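Local coordinates for protein AmbC (Sorangium cellulosum, PDB 5O15) that probably carries out both the dehydration and the cyclisation that build a heterocycle during biosynthesis of the polyketide ambruticin, at residues 75-87 / 237-249. Sequence-based numbering, arbitrary orientation.
Sequences VGLPSVSELTIEA and PMPFAWSDVALEA
Strands 79-85 and 237-247 run antiparallel, with 173° between their N-to-C directions, and form the seam of the double hotdog fold, where a strand from one hotdog half pairs with a strand from the other. The ladder has hydrogen-bonded pairs at Val80-Val245 and Leu83-Trp242, and Ile85 N continues it to Phe240 O at 2.9 Å. Its regular course is broken by a G1 bulge, in which Asp244 and Val245 both face Val80. Asp244 takes the positive phi of that bulge, and its N bonds to Ser81 O at 2.9 Å from well above the carbonyl plane.

One face carries Val80, Leu83, Trp242 and Val245 and is covered by helices 61-75 and 211-225, each of which precedes one of the two strands in the chain. Leu83 and Trp242 run alongside each other from neighbouring strands, Leu83 CD2 4.1 Å from Trp242 CD1. Ile85 CD1 lies at the edge of the indole, near its plane, 4.3 Å from Trp242 NE1, and also 3.6 Å from Pro239 O. Phe290 meets the Trp242 ring edge-to-face.

The opposite face carries Ser79, Glu82, Thr84 and Ser243 along with Ala241 and Ala246. At the bulge, waters link Asp244 OD1 to Ser79 OG and to Ser81 OG, the latter also bonded to Arg111; two more join Pro78 O to the backbone of Leu247 where the strands part. Glu82 folds back at chi2 (-62°), which brings OE1 of its carboxylate to the hydroxyl of Ser243; there OG donates to the syn side of Glu82 OE1 at 2.6 Å, 16° out of the carboxylate plane.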
loop_
_atom_site.group_PDB
_atom_site.type_symbol
_atom_site.label_atom_id
_atom_site.label_comp_id
_atom_site.label_asym_id
_atom_site.label_seq_id
_atom_site.Cartn_x
_atom_site.Cartn_y
_atom_site.Cartn_z
ATOM N N VAL A 75 4.830 15.794 10.099
ATOM C CA VAL A 75 4.160 16.459 11.219
ATOM C C VAL A 75 4.589 15.914 12.562
ATOM O O VAL A 75 4.096 16.377 13.608
ATOM C CB VAL A 75 2.622 16.469 11.077
ATOM C CG1 VAL A 75 2.249 16.975 9.698
ATOM C CG2 VAL A 75 2.011 15.088 11.345
ATOM N N GLY A 76 5.504 14.955 12.580
ATOM C CA GLY A 76 6.036 14.446 13.824
ATOM C C GLY A 76 5.160 13.437 14.518
ATOM O O GLY A 76 5.190 13.366 15.755
ATOM N N LEU A 77 4.360 12.671 13.771
ATOM C CA LEU A 77 3.612 11.597 14.376
ATOM C C LEU A 77 4.101 10.259 13.828
ATOM O O LEU A 77 4.473 10.182 12.658
ATOM C CB LEU A 77 2.114 11.736 14.087
ATOM C CG LEU A 77 1.424 12.887 14.819
ATOM C CD1 LEU A 77 -0.020 13.093 14.316
ATOM C CD2 LEU A 77 1.451 12.624 16.325
ATOM N N PRO A 78 4.068 9.199 14.639
ATOM C CA PRO A 78 4.731 7.954 14.233
ATOM C C PRO A 78 3.901 7.010 13.394
ATOM O O PRO A 78 4.478 6.035 12.874
ATOM C CB PRO A 78 5.103 7.317 15.581
ATOM C CG PRO A 78 4.063 7.800 16.521
ATOM C CD PRO A 78 3.768 9.232 16.096
ATOM N N SER A 79 2.599 7.201 13.268
ATOM C CA SER A 79 1.766 6.170 12.675
ATOM C C SER A 79 0.570 6.759 11.938
ATOM O O SER A 79 0.065 7.861 12.272
ATOM C CB SER A 79 1.277 5.261 13.791
ATOM O OG SER A 79 0.593 4.154 13.278
ATOM N N VAL A 80 0.113 6.008 10.934
ATOM C CA VAL A 80 -1.185 6.177 10.318
ATOM C C VAL A 80 -2.150 5.311 11.103
ATOM O O VAL A 80 -2.166 4.084 10.975
ATOM C CB VAL A 80 -1.146 5.804 8.841
ATOM C CG1 VAL A 80 -2.506 5.977 8.205
ATOM C CG2 VAL A 80 -0.083 6.617 8.142
ATOM N N SER A 81 -2.941 5.949 11.963
ATOM C CA SER A 81 -3.878 5.205 12.775
ATOM C C SER A 81 -5.006 4.610 11.932
ATOM O O SER A 81 -5.390 3.453 12.137
ATOM C CB SER A 81 -4.437 6.153 13.827
ATOM O OG SER A 81 -5.543 5.582 14.502
ATOM N N GLU A 82 -5.547 5.369 10.992
ATOM C CA GLU A 82 -6.599 4.866 10.117
ATOM C C GLU A 82 -6.455 5.527 8.760
ATOM O O GLU A 82 -6.079 6.706 8.685
ATOM C CB GLU A 82 -8.004 5.174 10.660
ATOM C CG GLU A 82 -8.302 4.664 12.070
ATOM C CD GLU A 82 -8.231 3.141 12.190
ATOM O OE1 GLU A 82 -8.359 2.430 11.152
ATOM O OE2 GLU A 82 -8.042 2.645 13.338
ATOM N N LEU A 83 -6.747 4.769 7.709
ATOM C CA LEU A 83 -6.799 5.277 6.354
ATOM C C LEU A 83 -7.949 4.575 5.647
ATOM O O LEU A 83 -8.041 3.346 5.658
ATOM C CB LEU A 83 -5.460 5.053 5.632
ATOM C CG LEU A 83 -5.367 5.671 4.223
ATOM C CD1 LEU A 83 -3.938 6.051 3.841
ATOM C CD2 LEU A 83 -5.973 4.830 3.126
ATOM N N THR A 84 -8.819 5.357 5.041
ATOM C CA THR A 84 -9.897 4.869 4.206
ATOM C C THR A 84 -9.631 5.350 2.795
ATOM O O THR A 84 -9.213 6.492 2.596
ATOM C CB THR A 84 -11.253 5.400 4.674
ATOM O OG1 THR A 84 -11.460 5.027 6.039
ATOM C CG2 THR A 84 -12.382 4.806 3.831
ATOM N N ILE A 85 -9.808 4.450 1.831
ATOM C CA ILE A 85 -9.695 4.796 0.427
ATOM C C ILE A 85 -11.098 5.118 -0.072
ATOM O O ILE A 85 -12.008 4.301 0.039
ATOM C CB ILE A 85 -9.050 3.668 -0.382
ATOM C CG1 ILE A 85 -7.651 3.385 0.196
ATOM C CG2 ILE A 85 -9.004 4.071 -1.843
ATOM C CD1 ILE A 85 -6.916 2.248 -0.461
ATOM N N GLU A 86 -11.272 6.303 -0.628
ATOM C CA GLU A 86 -12.587 6.753 -1.078
ATOM C C GLU A 86 -12.784 6.631 -2.576
ATOM O O GLU A 86 -13.901 6.333 -3.026
ATOM C CB GLU A 86 -12.813 8.211 -0.679
ATOM C CG GLU A 86 -12.842 8.438 0.801
ATOM C CD GLU A 86 -13.361 9.797 1.160
ATOM O OE1 GLU A 86 -13.641 10.612 0.246
ATOM O OE2 GLU A 86 -13.505 10.021 2.364
ATOM N N ALA A 87 -11.747 6.921 -3.357
ATOM C CA ALA A 87 -11.825 6.825 -4.814
ATOM C C ALA A 87 -10.448 6.574 -5.393
ATOM O O ALA A 87 -9.477 7.184 -4.924
ATOM C CB ALA A 87 -12.351 8.153 -5.365
ATOM N N PRO A 237 -10.136 -8.841 -4.830
ATOM C CA PRO A 237 -10.255 -7.994 -3.616
ATOM C C PRO A 237 -9.447 -6.726 -3.784
ATOM O O PRO A 237 -8.261 -6.765 -4.103
ATOM C CB PRO A 237 -9.673 -8.872 -2.505
ATOM C CG PRO A 237 -9.728 -10.286 -3.053
ATOM C CD PRO A 237 -9.520 -10.150 -4.533
ATOM N N MET A 238 -10.078 -5.592 -3.444
ATOM C CA MET A 238 -9.508 -4.261 -3.556
ATOM C C MET A 238 -9.400 -3.665 -2.151
ATOM O O MET A 238 -10.404 -3.609 -1.421
ATOM C CB MET A 238 -10.478 -3.357 -4.337
ATOM C CG MET A 238 -10.808 -3.722 -5.733
ATOM S SD MET A 238 -9.678 -2.921 -6.830
ATOM C CE MET A 238 -9.738 -1.157 -6.538
ATOM N N PRO A 239 -8.228 -3.199 -1.744
ATOM C CA PRO A 239 -8.096 -2.577 -0.416
ATOM C C PRO A 239 -8.997 -1.364 -0.283
ATOM O O PRO A 239 -9.056 -0.524 -1.183
ATOM C CB PRO A 239 -6.642 -2.120 -0.392
ATOM C CG PRO A 239 -5.953 -2.979 -1.435
ATOM C CD PRO A 239 -6.960 -3.188 -2.496
ATOM N N PHE A 240 -9.698 -1.260 0.857
ATOM C CA PHE A 240 -10.460 -0.058 1.146
ATOM C C PHE A 240 -10.126 0.588 2.481
ATOM O O PHE A 240 -10.498 1.743 2.686
ATOM C CB PHE A 240 -11.976 -0.289 1.041
ATOM C CG PHE A 240 -12.536 -1.194 2.099
ATOM C CD1 PHE A 240 -12.995 -0.677 3.299
ATOM C CD2 PHE A 240 -12.622 -2.553 1.872
ATOM C CE1 PHE A 240 -13.506 -1.501 4.264
ATOM C CE2 PHE A 240 -13.136 -3.389 2.827
ATOM C CZ PHE A 240 -13.585 -2.858 4.033
ATOM N N ALA A 241 -9.394 -0.084 3.365
ATOM C CA ALA A 241 -9.081 0.497 4.657
ATOM C C ALA A 241 -7.827 -0.127 5.232
ATOM O O ALA A 241 -7.561 -1.314 5.024
ATOM C CB ALA A 241 -10.228 0.351 5.647
ATOM N N TRP A 242 -7.067 0.684 5.947
ATOM C CA TRP A 242 -5.870 0.293 6.655
ATOM C C TRP A 242 -5.945 0.863 8.061
ATOM O O TRP A 242 -6.511 1.950 8.285
ATOM C CB TRP A 242 -4.620 0.858 5.990
ATOM C CG TRP A 242 -4.380 0.402 4.603
ATOM C CD1 TRP A 242 -5.020 0.810 3.474
ATOM C CD2 TRP A 242 -3.416 -0.570 4.188
ATOM N NE1 TRP A 242 -4.502 0.169 2.382
ATOM C CE2 TRP A 242 -3.509 -0.678 2.789
ATOM C CE3 TRP A 242 -2.460 -1.313 4.870
ATOM C CZ2 TRP A 242 -2.713 -1.538 2.055
ATOM C CZ3 TRP A 242 -1.652 -2.173 4.144
ATOM C CH2 TRP A 242 -1.793 -2.291 2.741
ATOM N N SER A 243 -5.352 0.148 9.015
ATOM C CA SER A 243 -5.275 0.605 10.400
ATOM C C SER A 243 -3.866 0.400 10.930
ATOM O O SER A 243 -3.206 -0.591 10.583
ATOM C CB SER A 243 -6.250 -0.151 11.314
ATOM O OG SER A 243 -7.586 -0.022 10.872
ATOM N N ASP A 244 -3.415 1.316 11.778
ATOM C CA ASP A 244 -2.200 1.160 12.544
ATOM C C ASP A 244 -0.999 0.794 11.680
ATOM O O ASP A 244 -0.368 -0.267 11.849
ATOM C CB ASP A 244 -2.389 0.150 13.664
ATOM C CG ASP A 244 -3.325 0.655 14.713
ATOM O OD1 ASP A 244 -3.364 1.874 14.987
ATOM O OD2 ASP A 244 -4.053 -0.189 15.237
ATOM N N VAL A 245 -0.663 1.666 10.750
ATOM C CA VAL A 245 0.472 1.453 9.845
ATOM C C VAL A 245 1.622 2.319 10.326
ATOM O O VAL A 245 1.492 3.563 10.390
ATOM C CB VAL A 245 0.121 1.821 8.404
ATOM C CG1 VAL A 245 1.261 1.410 7.501
ATOM C CG2 VAL A 245 -1.163 1.170 7.963
ATOM N N ALA A 246 2.736 1.710 10.691
ATOM C CA ALA A 246 3.858 2.476 11.215
ATOM C C ALA A 246 5.137 1.934 10.588
ATOM O O ALA A 246 5.319 0.696 10.446
ATOM C CB ALA A 246 3.957 2.345 12.725
ATOM N N LEU A 247 6.023 2.833 10.175
ATOM C CA LEU A 247 7.357 2.461 9.715
ATOM C C LEU A 247 8.369 2.577 10.830
ATOM O O LEU A 247 8.351 3.529 11.629
ATOM C CB LEU A 247 7.887 3.349 8.604
ATOM C CG LEU A 247 7.052 3.457 7.364
ATOM C CD1 LEU A 247 7.753 4.320 6.325
ATOM C CD2 LEU A 247 6.741 2.092 6.793
ATOM N N GLU A 248 9.286 1.635 10.835
ATOM C CA GLU A 248 10.463 1.667 11.698
ATOM C C GLU A 248 11.726 2.013 10.935
ATOM O O GLU A 248 12.681 2.539 11.525
ATOM C CB GLU A 248 10.694 0.300 12.355
ATOM C CG GLU A 248 9.521 -0.249 13.127
ATOM C CD GLU A 248 9.124 0.620 14.286
ATOM O OE1 GLU A 248 10.022 1.206 14.938
ATOM O OE2 GLU A 248 7.906 0.715 14.542
ATOM N N ALA A 249 11.758 1.715 9.642
ATOM C CA ALA A 249 12.916 1.984 8.814
ATOM C C ALA A 249 12.442 2.323 7.410
ATOM O O ALA A 249 11.595 1.625 6.864
ATOM C CB ALA A 249 13.842 0.766 8.794
HETATM O O HOH W 1 5.478 5.587 10.418
HETATM O O HOH W 2 6.968 5.039 13.357
HETATM O O HOH W 3 -1.529 3.771 14.871
HETATM O O HOH W 4 -5.044 3.520 16.126
#